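Local coordinates for protein C-domain type II peptide synthetase (Streptomyces globisporus, PDB 4ZNM) that belongs to the condensation-domain family of peptide synthetases, here the stand-alone type II kind, and has the two-lobed fold of the CoA-dependent acyltransferase clan, at residues Glu123-Gly128 / Thr242-Phe247; Asp255-Phe260 / Gly420-Ser425. One frame throughout, in Å; residues are numbered along the deposited sequence.

Contact 1: residues Glu123-Gly128 / Thr242-Phe247; sequences EVESTG and TAWQRF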
loop_
_atom_site.group_PDB
_atom_site.type_symbol
_atom_site.label_atom_id
_atom_site.label_comp_id
_atom_site.label_asym_id
_atom_site.label_seq_id
_atom_site.Cartn_x
_atom_site.Cartn_y
_atom_site.Cartn_z
ATOM N N GLU A 123 15.888 -8.102 0.137
ATOM C CA GLU A 123 16.772 -8.137 1.295
ATOM C C GLU A 123 16.513 -6.911 2.150
ATOM O O GLU A 123 16.396 -7.013 3.365
ATOM C CB GLU A 123 18.252 -8.190 0.878
ATOM C CG GLU A 123 19.166 -8.251 2.093
ATOM C CD GLU A 123 20.615 -8.020 1.754
ATOM O OE1 GLU A 123 21.001 -8.280 0.595
ATOM O OE2 GLU A 123 21.365 -7.579 2.651
ATOM N N VAL A 124 16.405 -5.743 1.530
ATOM C CA VAL A 124 16.146 -4.527 2.306
ATOM C C VAL A 124 14.802 -4.668 3.026
ATOM O O VAL A 124 14.703 -4.360 4.193
ATOM C CB VAL A 124 16.180 -3.265 1.422
ATOM C CG1 VAL A 124 15.613 -2.054 2.166
ATOM C CG2 VAL A 124 17.599 -3.010 0.965
ATOM N N GLU A 125 13.791 -5.214 2.353
ATOM C CA GLU A 125 12.473 -5.404 2.977
ATOM C C GLU A 125 12.518 -6.343 4.174
ATOM O O GLU A 125 11.671 -6.262 5.050
ATOM C CB GLU A 125 11.456 -5.953 1.957
ATOM C CG GLU A 125 10.043 -5.982 2.469
ATOM C CD GLU A 125 9.061 -6.677 1.510
ATOM O OE1 GLU A 125 7.898 -6.951 1.944
ATOM O OE2 GLU A 125 9.452 -6.951 0.350
ATOM N N SER A 126 13.469 -7.271 4.203
ATOM C CA SER A 126 13.589 -8.131 5.373
ATOM C C SER A 126 14.313 -7.482 6.553
ATOM O O SER A 126 14.378 -8.086 7.610
ATOM C CB SER A 126 14.300 -9.428 5.032
ATOM O OG SER A 126 15.681 -9.162 4.837
ATOM N N THR A 127 14.806 -6.260 6.406
ATOM C CA THR A 127 15.448 -5.584 7.520
ATOM C C THR A 127 14.446 -4.686 8.246
ATOM O O THR A 127 13.373 -4.390 7.725
ATOM C CB THR A 127 16.651 -4.751 7.068
ATOM O OG1 THR A 127 16.214 -3.630 6.279
ATOM C CG2 THR A 127 17.608 -5.618 6.277
ATOM N N GLY A 128 14.788 -4.284 9.469
ATOM C CA GLY A 128 13.882 -3.501 10.306
ATOM C C GLY A 128 14.189 -2.022 10.294
ATOM O O GLY A 128 15.281 -1.597 9.917
ATOM N N THR A 242 5.175 -11.672 8.300
ATOM C CA THR A 242 4.375 -11.507 7.104
ATOM C C THR A 242 5.187 -11.927 5.883
ATOM O O THR A 242 6.312 -11.475 5.690
ATOM C CB THR A 242 3.911 -10.067 6.955
ATOM O OG1 THR A 242 3.182 -9.673 8.133
ATOM C CG2 THR A 242 3.049 -9.892 5.751
ATOM N N ALA A 243 4.585 -12.784 5.068
ATOM C CA ALA A 243 5.181 -13.222 3.821
ATOM C C ALA A 243 4.381 -12.619 2.688
ATOM O O ALA A 243 3.233 -12.223 2.867
ATOM C CB ALA A 243 5.200 -14.719 3.722
ATOM N N TRP A 244 5.003 -12.559 1.524
ATOM C CA TRP A 244 4.434 -11.937 0.357
ATOM C C TRP A 244 4.669 -12.838 -0.842
ATOM O O TRP A 244 5.783 -13.365 -1.028
ATOM C CB TRP A 244 5.056 -10.566 0.113
ATOM C CG TRP A 244 4.763 -9.574 1.176
ATOM C CD1 TRP A 244 5.467 -9.360 2.340
ATOM C CD2 TRP A 244 3.673 -8.641 1.195
ATOM N NE1 TRP A 244 4.880 -8.341 3.058
ATOM C CE2 TRP A 244 3.780 -7.897 2.385
ATOM C CE3 TRP A 244 2.616 -8.371 0.323
ATOM C CZ2 TRP A 244 2.896 -6.904 2.701
ATOM C CZ3 TRP A 244 1.740 -7.389 0.656
ATOM C CH2 TRP A 244 1.878 -6.665 1.835
ATOM N N GLN A 245 3.614 -13.051 -1.630
ATOM C CA GLN A 245 3.732 -13.734 -2.922
ATOM C C GLN A 245 3.436 -12.725 -4.010
ATOM O O GLN A 245 2.442 -12.008 -3.948
ATOM C CB GLN A 245 2.792 -14.939 -2.998
ATOM C CG GLN A 245 3.281 -16.080 -2.073
ATOM C CD GLN A 245 2.428 -17.330 -2.129
ATOM O OE1 GLN A 245 1.864 -17.670 -3.177
ATOM N NE2 GLN A 245 2.323 -18.028 -0.984
ATOM N N ARG A 246 4.314 -12.670 -5.003
ATOM C CA ARG A 246 4.243 -11.648 -6.052
ATOM C C ARG A 246 3.638 -12.260 -7.276
ATOM O O ARG A 246 3.844 -13.429 -7.523
ATOM C CB ARG A 246 5.620 -11.124 -6.410
ATOM C CG ARG A 246 6.524 -10.969 -5.248
ATOM C CD ARG A 246 6.230 -9.721 -4.482
ATOM N NE ARG A 246 7.229 -9.606 -3.428
ATOM C CZ ARG A 246 7.135 -8.782 -2.399
ATOM N NH1 ARG A 246 6.080 -7.994 -2.272
ATOM N NH2 ARG A 246 8.096 -8.772 -1.503
ATOM N N PHE A 247 2.881 -11.489 -8.029
ATOM C CA PHE A 247 2.331 -11.980 -9.283
ATOM C C PHE A 247 2.162 -10.828 -10.256
ATOM O O PHE A 247 2.285 -9.652 -9.889
ATOM C CB PHE A 247 0.995 -12.692 -9.054
ATOM C CG PHE A 247 -0.084 -11.800 -8.555
ATOM C CD1 PHE A 247 -0.238 -11.584 -7.206
ATOM C CD2 PHE A 247 -0.961 -11.182 -9.435
ATOM C CE1 PHE A 247 -1.249 -10.760 -6.721
ATOM C CE2 PHE A 247 -1.997 -10.364 -8.948
ATOM C CZ PHE A 247 -2.125 -10.154 -7.594
HETATM O O HOH W 1 6.283 -6.642 0.071
#
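E125 and R246 form a salt bridge between the end of helix 110-125 and strand 242-249. R246 NH2 donates to E125 OE2 at 2.9 Å, and OE2 uses its syn lone pair. The bond is bent, 134° at the hydrogen, and OE2 lies near the guanidinium edge, 19° out of its plane. E125 gets there by full extension. CG lies anti to the backbone N (chi1 -172°), and the chain stays straight beyond it.

The tight part is this polar end. E125 OE1 meets the W244 ring obliquely, 3.4 Å from CD1. W244 CB sits over one face of the R246 guanidinium. S404 holds both E125 and W244: its N bonds to E125 OE1, and its O takes W244 NE1. R396 gives OE2 a second salt bridge.

The backbones are far looser. The nearest CA atoms, of E125 and W244, are 10.7 Å apart, and only 100 Å² is buried. Water 1 helps span the gap. It donates to E125 OE1 at 2.5 Å, accepts from R246 NH1 at 2.7 Å, and lies above one face of the W244 ring.

The buried carboxylate thus faces two arginines, a backbone N-H and a water. Such company would probably favour its ionised form.

Contact 2: residues Asp255-Phe260 / Gly420-Ser425; sequences DAVVEF and GSMAGS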
loop_
_atom_site.group_PDB
_atom_site.type_symbol
_atom_site.label_atom_id
_atom_site.label_comp_id
_atom_site.label_asym_id
_atom_site.label_seq_id
_atom_site.Cartn_x
_atom_site.Cartn_y
_atom_site.Cartn_z
ATOM N N ASP A 255 -4.601 -7.184 -21.124
ATOM C CA ASP A 255 -5.270 -6.515 -22.228
ATOM C C ASP A 255 -6.776 -6.807 -22.202
ATOM O O ASP A 255 -7.580 -5.903 -22.441
ATOM C CB ASP A 255 -4.641 -6.933 -23.555
ATOM C CG ASP A 255 -3.279 -6.289 -23.785
ATOM O OD1 ASP A 255 -2.705 -5.711 -22.832
ATOM O OD2 ASP A 255 -2.777 -6.370 -24.924
ATOM N N ALA A 256 -7.161 -8.042 -21.871
ATOM C CA ALA A 256 -8.579 -8.395 -21.792
ATOM C C ALA A 256 -9.273 -7.639 -20.658
ATOM O O ALA A 256 -10.422 -7.217 -20.791
ATOM C CB ALA A 256 -8.754 -9.890 -21.605
ATOM N N VAL A 257 -8.582 -7.460 -19.545
ATOM C CA VAL A 257 -9.155 -6.750 -18.398
ATOM C C VAL A 257 -9.385 -5.293 -18.772
ATOM O O VAL A 257 -10.459 -4.754 -18.543
ATOM C CB VAL A 257 -8.254 -6.848 -17.162
ATOM C CG1 VAL A 257 -8.671 -5.861 -16.108
ATOM C CG2 VAL A 257 -8.287 -8.257 -16.584
ATOM N N VAL A 258 -8.366 -4.661 -19.356
ATOM C CA VAL A 258 -8.458 -3.256 -19.774
ATOM C C VAL A 258 -9.571 -3.013 -20.790
ATOM O O VAL A 258 -10.298 -2.030 -20.691
ATOM C CB VAL A 258 -7.108 -2.774 -20.360
ATOM C CG1 VAL A 258 -7.264 -1.421 -21.058
ATOM C CG2 VAL A 258 -6.053 -2.693 -19.265
ATOM N N GLU A 259 -9.662 -3.884 -21.791
ATOM C CA GLU A 259 -10.678 -3.779 -22.840
ATOM C C GLU A 259 -12.090 -3.996 -22.276
ATOM O O GLU A 259 -13.023 -3.266 -22.619
ATOM C CB GLU A 259 -10.399 -4.789 -23.955
ATOM C CG GLU A 259 -9.290 -4.348 -24.919
ATOM C CD GLU A 259 -8.673 -5.498 -25.708
ATOM O OE1 GLU A 259 -9.332 -6.548 -25.857
ATOM O OE2 GLU A 259 -7.523 -5.349 -26.178
ATOM N N PHE A 260 -12.241 -4.993 -21.405
ATOM C CA PHE A 260 -13.534 -5.251 -20.791
ATOM C C PHE A 260 -13.993 -4.020 -20.027
ATOM O O PHE A 260 -15.130 -3.581 -20.129
ATOM C CB PHE A 260 -13.480 -6.443 -19.843
ATOM C CG PHE A 260 -14.683 -6.529 -18.945
ATOM C CD1 PHE A 260 -15.872 -7.094 -19.402
ATOM C CD2 PHE A 260 -14.645 -6.000 -17.674
ATOM C CE1 PHE A 260 -16.983 -7.146 -18.584
ATOM C CE2 PHE A 260 -15.743 -6.055 -16.851
ATOM C CZ PHE A 260 -16.922 -6.623 -17.312
ATOM N N GLY A 420 -1.049 -0.491 -19.344
ATOM C CA GLY A 420 -1.947 -1.615 -19.439
ATOM C C GLY A 420 -1.608 -2.732 -18.469
ATOM O O GLY A 420 -2.475 -3.520 -18.132
ATOM N N SER A 421 -0.366 -2.802 -18.001
ATOM C CA SER A 421 0.076 -3.956 -17.220
ATOM C C SER A 421 -0.198 -3.853 -15.710
ATOM O O SER A 421 -0.338 -2.755 -15.162
ATOM C CB SER A 421 1.563 -4.179 -17.438
ATOM O OG SER A 421 1.879 -5.522 -17.140
HETATM N N MSE A 422 -0.239 -5.007 -15.046
HETATM C CA MSE A 422 -0.503 -5.063 -13.617
HETATM C C MSE A 422 0.474 -5.944 -12.864
HETATM O O MSE A 422 0.823 -7.041 -13.299
HETATM C CB MSE A 422 -1.913 -5.575 -13.326
HETATM C CG MSE A 422 -3.005 -4.545 -13.511
HETATM SE SE MSE A 422 -4.484 -5.225 -14.601
HETATM C CE MSE A 422 -3.442 -5.549 -16.177
ATOM N N ALA A 423 0.860 -5.454 -11.697
ATOM C CA ALA A 423 1.750 -6.173 -10.803
ATOM C C ALA A 423 1.077 -6.274 -9.440
ATOM O O ALA A 423 0.563 -5.284 -8.915
ATOM C CB ALA A 423 3.080 -5.473 -10.684
ATOM N N GLY A 424 1.076 -7.467 -8.869
ATOM C CA GLY A 424 0.380 -7.676 -7.614
ATOM C C GLY A 424 1.212 -8.334 -6.535
ATOM O O GLY A 424 2.219 -8.999 -6.814
ATOM N N SER A 425 0.740 -8.162 -5.303
ATOM C CA SER A 425 1.262 -8.840 -4.129
ATOM C C SER A 425 0.129 -9.347 -3.257
ATOM O O SER A 425 -0.917 -8.690 -3.111
ATOM C CB SER A 425 2.137 -7.902 -3.316
ATOM O OG SER A 425 3.385 -7.707 -3.968
#
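V257 and V258 of helix 251-264 face M422, the first residue of strand 422-429, and G420 in the turn before it. The contact is light and buries 149 Å² in total.

The apolar part is V257 against M422, a selenomethionine in this model. V257 CG1 comes within 4.5 Å of M422 SE, a loose touch. The M422 side chain reaches from the strand toward the helix and also lies on M272 of helix 268-284 and V249 of strand 242-249. V257 likewise packs on L449 of helix 435-454. The pair therefore belongs to a wider apolar layer. The terminal methyl of M422, CE, is turned back toward the turn (chi3 -61°), where it lies 3.0 Å from G420 O. This closeness is doubtful as a detail of the model.

The second part sets a methyl against the backbone. V258 CG2 meets G420 O at 3.8 Å. CG1 takes the place anti to the backbone N (chi1 168°), which leaves CG2 as the branch directed at the turn. G420 O is buried here and has no polar partner in the model. D255 OD1, 5.2 Å from G420 O, is another acceptor and could not satisfy it.

The backbone explains the glycine. With phi at 120°, G420 has a conformation in which a CB would press on the preceding carbonyl O. On the helix, the backbone is held by regular bonds such as E259 N to D255 O at 3.0 Å.

G420 lies in the connection between antiparallel neighbours 410-416 and 422-429. A helix lying against the end of such a beta hairpin fits the layered alpha/beta lobe of condensation domains.

In the fold
The two contacts sit on neighbouring antiparallel strands of one sheet, with centres about 23 Å apart. Contact 1 uses outermost strand 242-249 and reaches out to helix 110-125, so it spans the two lobes. Contact 2 uses strand 422-429 and stays within one lobe, with the helix that follows strand 242-249 in the chain. Both are partly buried, and contact 1 is nearer the centre of the chain. Their chemistry differs accordingly: charge and water at the lobe junction, sparse apolar packing at the sheet end. They also meet directly. F247 O and G424 N probably share a hydrogen bond at 2.7 Å, and W244 CE3 packs on S425 CB.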